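Local coordinates for protein CurH (Lyngbya majuscula, PDB 3KG7) that probably catalyses the dehydration of beta-hydroxyacyl intermediates as the dehydratase domain of a module in the curacin polyketide synthase, at residues W175-E186 with S242-P251. Sequence-based numbering, arbitrary orientation.
Sequences WIGEETSLLEIE and SRFYAYVEEP
Glu184 carries its CG anti to the backbone N (chi1 -178°) and continues extended, while Tyr245, on the neighbouring strand, turns its CG to lie anti to its own carbonyl carbon (chi1 -60°); the two side chains therefore run side by side in the same direction. The aliphatic part of Glu184 follows the Tyr245 ring, Glu184 CG lying 3.7 Å from Tyr245 CE1, with the carboxylate plane almost perpendicular to the ring. From there Glu184 OE2 reaches over one face of the Arg243 guanidinium, a long salt bridge of 3.8 Å to Arg243 NE; OE2 lies well off the guanidinium plane, so the attraction is electrostatic and not a directed hydrogen bond. The same face of the sheet carries Leu182, whose CD1 sits between Tyr245 CB and Tyr247 CD1, the latter 3.7 Å away. Helix 138-144 covers this apolar part, meeting Leu182 and Tyr247 through Leu141 and Tyr245 through Ile138. On the other face, Phe244 turns one face of its ring to Ile185, whose CB lies over it, offset toward the rim, in a CH-pi contact 4.2 Å from the ring centroid; CD1 of Ile185 packs on Ala246 CB at 3.8 Å. Three hydrogen-bonded pairs, Ser181 with Val248, Leu183 with Ala246 and Ile185 with Phe244, tie the backbones together by six bonds, Ile185 N to Phe244 O measuring 2.8 Å. The Ser181 OG packs against Val248 CB and gives a weak hydrogen bond to Leu211 O. Strands 171-176 and 260-268 flank the pair, making 181-186 and 243-248 interior neighbours in the antiparallel order 260-268, 243-255, 181-186, 171-176, consistent with the double hotdog fold of polyketide synthase dehydratases.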
loop_
_atom_site.group_PDB
_atom_site.type_symbol
_atom_site.label_atom_id
_atom_site.label_comp_id
_atom_site.label_asym_id
_atom_site.label_seq_id
_atom_site.Cartn_x
_atom_site.Cartn_y
_atom_site.Cartn_z
ATOM N N TRP C 175 -23.514 19.455 -32.456
ATOM C CA TRP C 175 -24.820 19.943 -32.891
ATOM C C TRP C 175 -25.556 20.587 -31.720
ATOM O O TRP C 175 -25.336 20.225 -30.564
ATOM C CB TRP C 175 -25.660 18.805 -33.472
ATOM C CG TRP C 175 -25.085 18.143 -34.698
ATOM C CD1 TRP C 175 -25.349 18.461 -36.001
ATOM C CD2 TRP C 175 -24.173 17.033 -34.733
ATOM N NE1 TRP C 175 -24.652 17.627 -36.844
ATOM C CE2 TRP C 175 -23.921 16.742 -36.091
ATOM C CE3 TRP C 175 -23.545 16.257 -33.749
ATOM C CZ2 TRP C 175 -23.064 15.710 -36.492
ATOM C CZ3 TRP C 175 -22.693 15.230 -34.150
ATOM C CH2 TRP C 175 -22.462 14.967 -35.510
ATOM N N ILE C 176 -26.436 21.535 -32.030
ATOM C CA ILE C 176 -27.204 22.249 -31.010
ATOM C C ILE C 176 -28.664 22.494 -31.422
ATOM O O ILE C 176 -28.950 22.867 -32.562
ATOM C CB ILE C 176 -26.508 23.591 -30.604
ATOM C CG1 ILE C 176 -27.075 24.143 -29.291
ATOM C CG2 ILE C 176 -26.571 24.637 -31.729
ATOM C CD1 ILE C 176 -26.471 23.510 -28.065
ATOM N N GLY C 177 -29.574 22.253 -30.485
ATOM C CA GLY C 177 -30.974 22.614 -30.643
ATOM C C GLY C 177 -31.359 23.589 -29.549
ATOM O O GLY C 177 -30.500 24.040 -28.781
ATOM N N GLU C 178 -32.645 23.920 -29.475
ATOM C CA GLU C 178 -33.136 24.792 -28.414
ATOM C C GLU C 178 -33.258 24.047 -27.086
ATOM O O GLU C 178 -33.021 24.621 -26.018
ATOM C CB GLU C 178 -34.461 25.429 -28.806
ATOM C CG GLU C 178 -34.319 26.455 -29.911
ATOM C CD GLU C 178 -35.560 27.297 -30.079
ATOM O OE1 GLU C 178 -36.644 26.856 -29.642
ATOM O OE2 GLU C 178 -35.453 28.406 -30.649
ATOM N N GLU C 179 -33.598 22.763 -27.169
ATOM C CA GLU C 179 -33.795 21.934 -25.985
ATOM C C GLU C 179 -32.725 20.852 -25.800
ATOM O O GLU C 179 -32.498 20.392 -24.678
ATOM C CB GLU C 179 -35.192 21.308 -25.999
ATOM C CG GLU C 179 -36.312 22.332 -25.857
ATOM C CD GLU C 179 -37.693 21.700 -25.731
ATOM O OE1 GLU C 179 -38.588 22.054 -26.531
ATOM O OE2 GLU C 179 -37.888 20.854 -24.831
ATOM N N THR C 180 -32.071 20.452 -26.891
ATOM C CA THR C 180 -31.097 19.351 -26.857
ATOM C C THR C 180 -29.720 19.725 -27.428
ATOM O O THR C 180 -29.587 20.720 -28.148
ATOM C CB THR C 180 -31.628 18.083 -27.596
ATOM O OG1 THR C 180 -31.963 18.409 -28.951
ATOM C CG2 THR C 180 -32.858 17.510 -26.898
ATOM N N SER C 181 -28.705 18.924 -27.092
ATOM C CA SER C 181 -27.361 19.059 -27.663
ATOM C C SER C 181 -26.746 17.693 -27.944
ATOM O O SER C 181 -27.063 16.716 -27.262
ATOM C CB SER C 181 -26.442 19.867 -26.738
ATOM O OG SER C 181 -26.084 19.136 -25.576
ATOM N N LEU C 182 -25.863 17.628 -28.938
ATOM C CA LEU C 182 -25.168 16.378 -29.272
ATOM C C LEU C 182 -23.706 16.585 -29.673
ATOM O O LEU C 182 -23.403 17.436 -30.514
ATOM C CB LEU C 182 -25.915 15.627 -30.381
ATOM C CG LEU C 182 -25.432 14.220 -30.769
ATOM C CD1 LEU C 182 -25.831 13.177 -29.728
ATOM C CD2 LEU C 182 -25.971 13.837 -32.140
ATOM N N LEU C 183 -22.816 15.793 -29.076
ATOM C CA LEU C 183 -21.387 15.806 -29.409
ATOM C C LEU C 183 -20.942 14.475 -30.014
ATOM O O LEU C 183 -21.231 13.408 -29.465
ATOM C CB LEU C 183 -20.537 16.091 -28.162
ATOM C CG LEU C 183 -20.542 17.479 -27.514
ATOM C CD1 LEU C 183 -19.902 17.444 -26.133
ATOM C CD2 LEU C 183 -19.839 18.495 -28.390
ATOM N N GLU C 184 -20.238 14.539 -31.142
ATOM C CA GLU C 184 -19.591 13.358 -31.712
ATOM C C GLU C 184 -18.152 13.303 -31.209
ATOM O O GLU C 184 -17.365 14.223 -31.456
ATOM C CB GLU C 184 -19.638 13.391 -33.244
ATOM C CG GLU C 184 -19.035 12.162 -33.927
ATOM C CD GLU C 184 -19.179 12.192 -35.442
ATOM O OE1 GLU C 184 -20.326 12.272 -35.938
ATOM O OE2 GLU C 184 -18.142 12.126 -36.140
ATOM N N ILE C 185 -17.816 12.224 -30.507
ATOM C CA ILE C 185 -16.542 12.123 -29.802
ATOM C C ILE C 185 -15.703 10.950 -30.305
ATOM O O ILE C 185 -16.217 9.843 -30.471
ATOM C CB ILE C 185 -16.769 12.032 -28.280
ATOM C CG1 ILE C 185 -17.359 13.347 -27.765
ATOM C CG2 ILE C 185 -15.477 11.717 -27.549
ATOM C CD1 ILE C 185 -18.129 13.209 -26.471
ATOM N N GLU C 186 -14.419 11.216 -30.551
ATOM C CA GLU C 186 -13.451 10.216 -31.005
ATOM C C GLU C 186 -12.142 10.355 -30.220
ATOM O O GLU C 186 -11.933 11.355 -29.531
ATOM C CB GLU C 186 -13.186 10.366 -32.512
ATOM C CG GLU C 186 -12.397 11.633 -32.897
ATOM C CD GLU C 186 -11.857 11.615 -34.327
ATOM O OE1 GLU C 186 -11.616 10.515 -34.875
ATOM O OE2 GLU C 186 -11.660 12.713 -34.898
ATOM N N SER C 242 -14.488 3.409 -30.518
ATOM C CA SER C 242 -13.558 4.393 -31.087
ATOM C C SER C 242 -14.257 5.713 -31.402
ATOM O O SER C 242 -13.630 6.776 -31.396
ATOM C CB SER C 242 -12.889 3.828 -32.341
ATOM O OG SER C 242 -13.855 3.280 -33.225
ATOM N N ARG C 243 -15.558 5.622 -31.663
ATOM C CA ARG C 243 -16.406 6.780 -31.925
ATOM C C ARG C 243 -17.775 6.604 -31.256
ATOM O O ARG C 243 -18.413 5.557 -31.391
ATOM C CB ARG C 243 -16.545 6.973 -33.442
ATOM C CG ARG C 243 -17.646 7.924 -33.888
ATOM C CD ARG C 243 -17.785 7.932 -35.402
ATOM N NE ARG C 243 -16.659 8.609 -36.042
ATOM C CZ ARG C 243 -16.604 8.927 -37.333
ATOM N NH1 ARG C 243 -17.614 8.632 -38.142
ATOM N NH2 ARG C 243 -15.537 9.550 -37.815
ATOM N N PHE C 244 -18.210 7.633 -30.530
ATOM C CA PHE C 244 -19.498 7.622 -29.831
ATOM C C PHE C 244 -20.046 9.038 -29.666
ATOM O O PHE C 244 -19.423 10.005 -30.111
ATOM C CB PHE C 244 -19.376 6.938 -28.468
ATOM C CG PHE C 244 -18.452 7.644 -27.510
ATOM C CD1 PHE C 244 -18.961 8.495 -26.534
ATOM C CD2 PHE C 244 -17.069 7.448 -27.574
ATOM C CE1 PHE C 244 -18.106 9.149 -25.638
ATOM C CE2 PHE C 244 -16.211 8.098 -26.682
ATOM C CZ PHE C 244 -16.735 8.949 -25.712
ATOM N N TYR C 245 -21.200 9.151 -29.015
ATOM C CA TYR C 245 -21.899 10.426 -28.888
ATOM C C TYR C 245 -22.226 10.791 -27.437
ATOM O O TYR C 245 -22.407 9.914 -26.584
ATOM C CB TYR C 245 -23.182 10.407 -29.733
ATOM C CG TYR C 245 -22.944 10.178 -31.214
ATOM C CD1 TYR C 245 -22.740 11.252 -32.082
ATOM C CD2 TYR C 245 -22.925 8.884 -31.749
ATOM C CE1 TYR C 245 -22.517 11.049 -33.437
ATOM C CE2 TYR C 245 -22.702 8.670 -33.107
ATOM C CZ TYR C 245 -22.497 9.759 -33.941
ATOM O OH TYR C 245 -22.278 9.560 -35.283
ATOM N N ALA C 246 -22.292 12.092 -27.167
ATOM C CA ALA C 246 -22.762 12.597 -25.882
ATOM C C ALA C 246 -24.024 13.405 -26.131
ATOM O O ALA C 246 -24.007 14.365 -26.905
ATOM C CB ALA C 246 -21.698 13.446 -25.213
ATOM N N TYR C 247 -25.111 13.014 -25.471
ATOM C CA TYR C 247 -26.444 13.535 -25.753
ATOM C C TYR C 247 -27.045 14.181 -24.502
ATOM O O TYR C 247 -27.165 13.537 -23.462
ATOM C CB TYR C 247 -27.316 12.373 -26.260
ATOM C CG TYR C 247 -28.686 12.728 -26.787
ATOM C CD1 TYR C 247 -28.867 13.774 -27.696
ATOM C CD2 TYR C 247 -29.808 11.988 -26.406
ATOM C CE1 TYR C 247 -30.133 14.092 -28.190
ATOM C CE2 TYR C 247 -31.086 12.297 -26.902
ATOM C CZ TYR C 247 -31.232 13.349 -27.788
ATOM O OH TYR C 247 -32.475 13.666 -28.273
ATOM N N VAL C 248 -27.397 15.459 -24.599
ATOM C CA VAL C 248 -28.040 16.170 -23.490
ATOM C C VAL C 248 -29.480 16.499 -23.881
ATOM O O VAL C 248 -29.717 17.156 -24.896
ATOM C CB VAL C 248 -27.254 17.449 -23.086
ATOM C CG1 VAL C 248 -27.911 18.151 -21.898
ATOM C CG2 VAL C 248 -25.810 17.105 -22.761
ATOM N N GLU C 249 -30.433 16.033 -23.076
ATOM C CA GLU C 249 -31.859 16.108 -23.423
ATOM C C GLU C 249 -32.569 17.369 -22.927
ATOM O O GLU C 249 -33.553 17.796 -23.529
ATOM C CB GLU C 249 -32.597 14.855 -22.942
ATOM C CG GLU C 249 -32.285 13.611 -23.763
ATOM C CD GLU C 249 -32.577 12.313 -23.022
ATOM O OE1 GLU C 249 -33.751 12.065 -22.668
ATOM O OE2 GLU C 249 -31.633 11.526 -22.803
ATOM N N GLU C 250 -32.085 17.957 -21.836
ATOM C CA GLU C 250 -32.661 19.209 -21.325
ATOM C C GLU C 250 -31.592 20.233 -20.923
ATOM O O GLU C 250 -30.483 19.846 -20.549
ATOM C CB GLU C 250 -33.683 18.960 -20.199
ATOM C CG GLU C 250 -33.281 17.951 -19.128
ATOM C CD GLU C 250 -34.396 17.699 -18.119
ATOM O OE1 GLU C 250 -34.773 18.641 -17.390
ATOM O OE2 GLU C 250 -34.891 16.556 -18.046
ATOM N N PRO C 251 -31.912 21.543 -21.039
ATOM C CA PRO C 251 -30.981 22.605 -20.637
ATOM C C PRO C 251 -30.556 22.511 -19.171
ATOM O O PRO C 251 -31.281 21.952 -18.345
ATOM C CB PRO C 251 -31.782 23.888 -20.885
ATOM C CG PRO C 251 -32.775 23.512 -21.928
ATOM C CD PRO C 251 -33.159 22.107 -21.597
#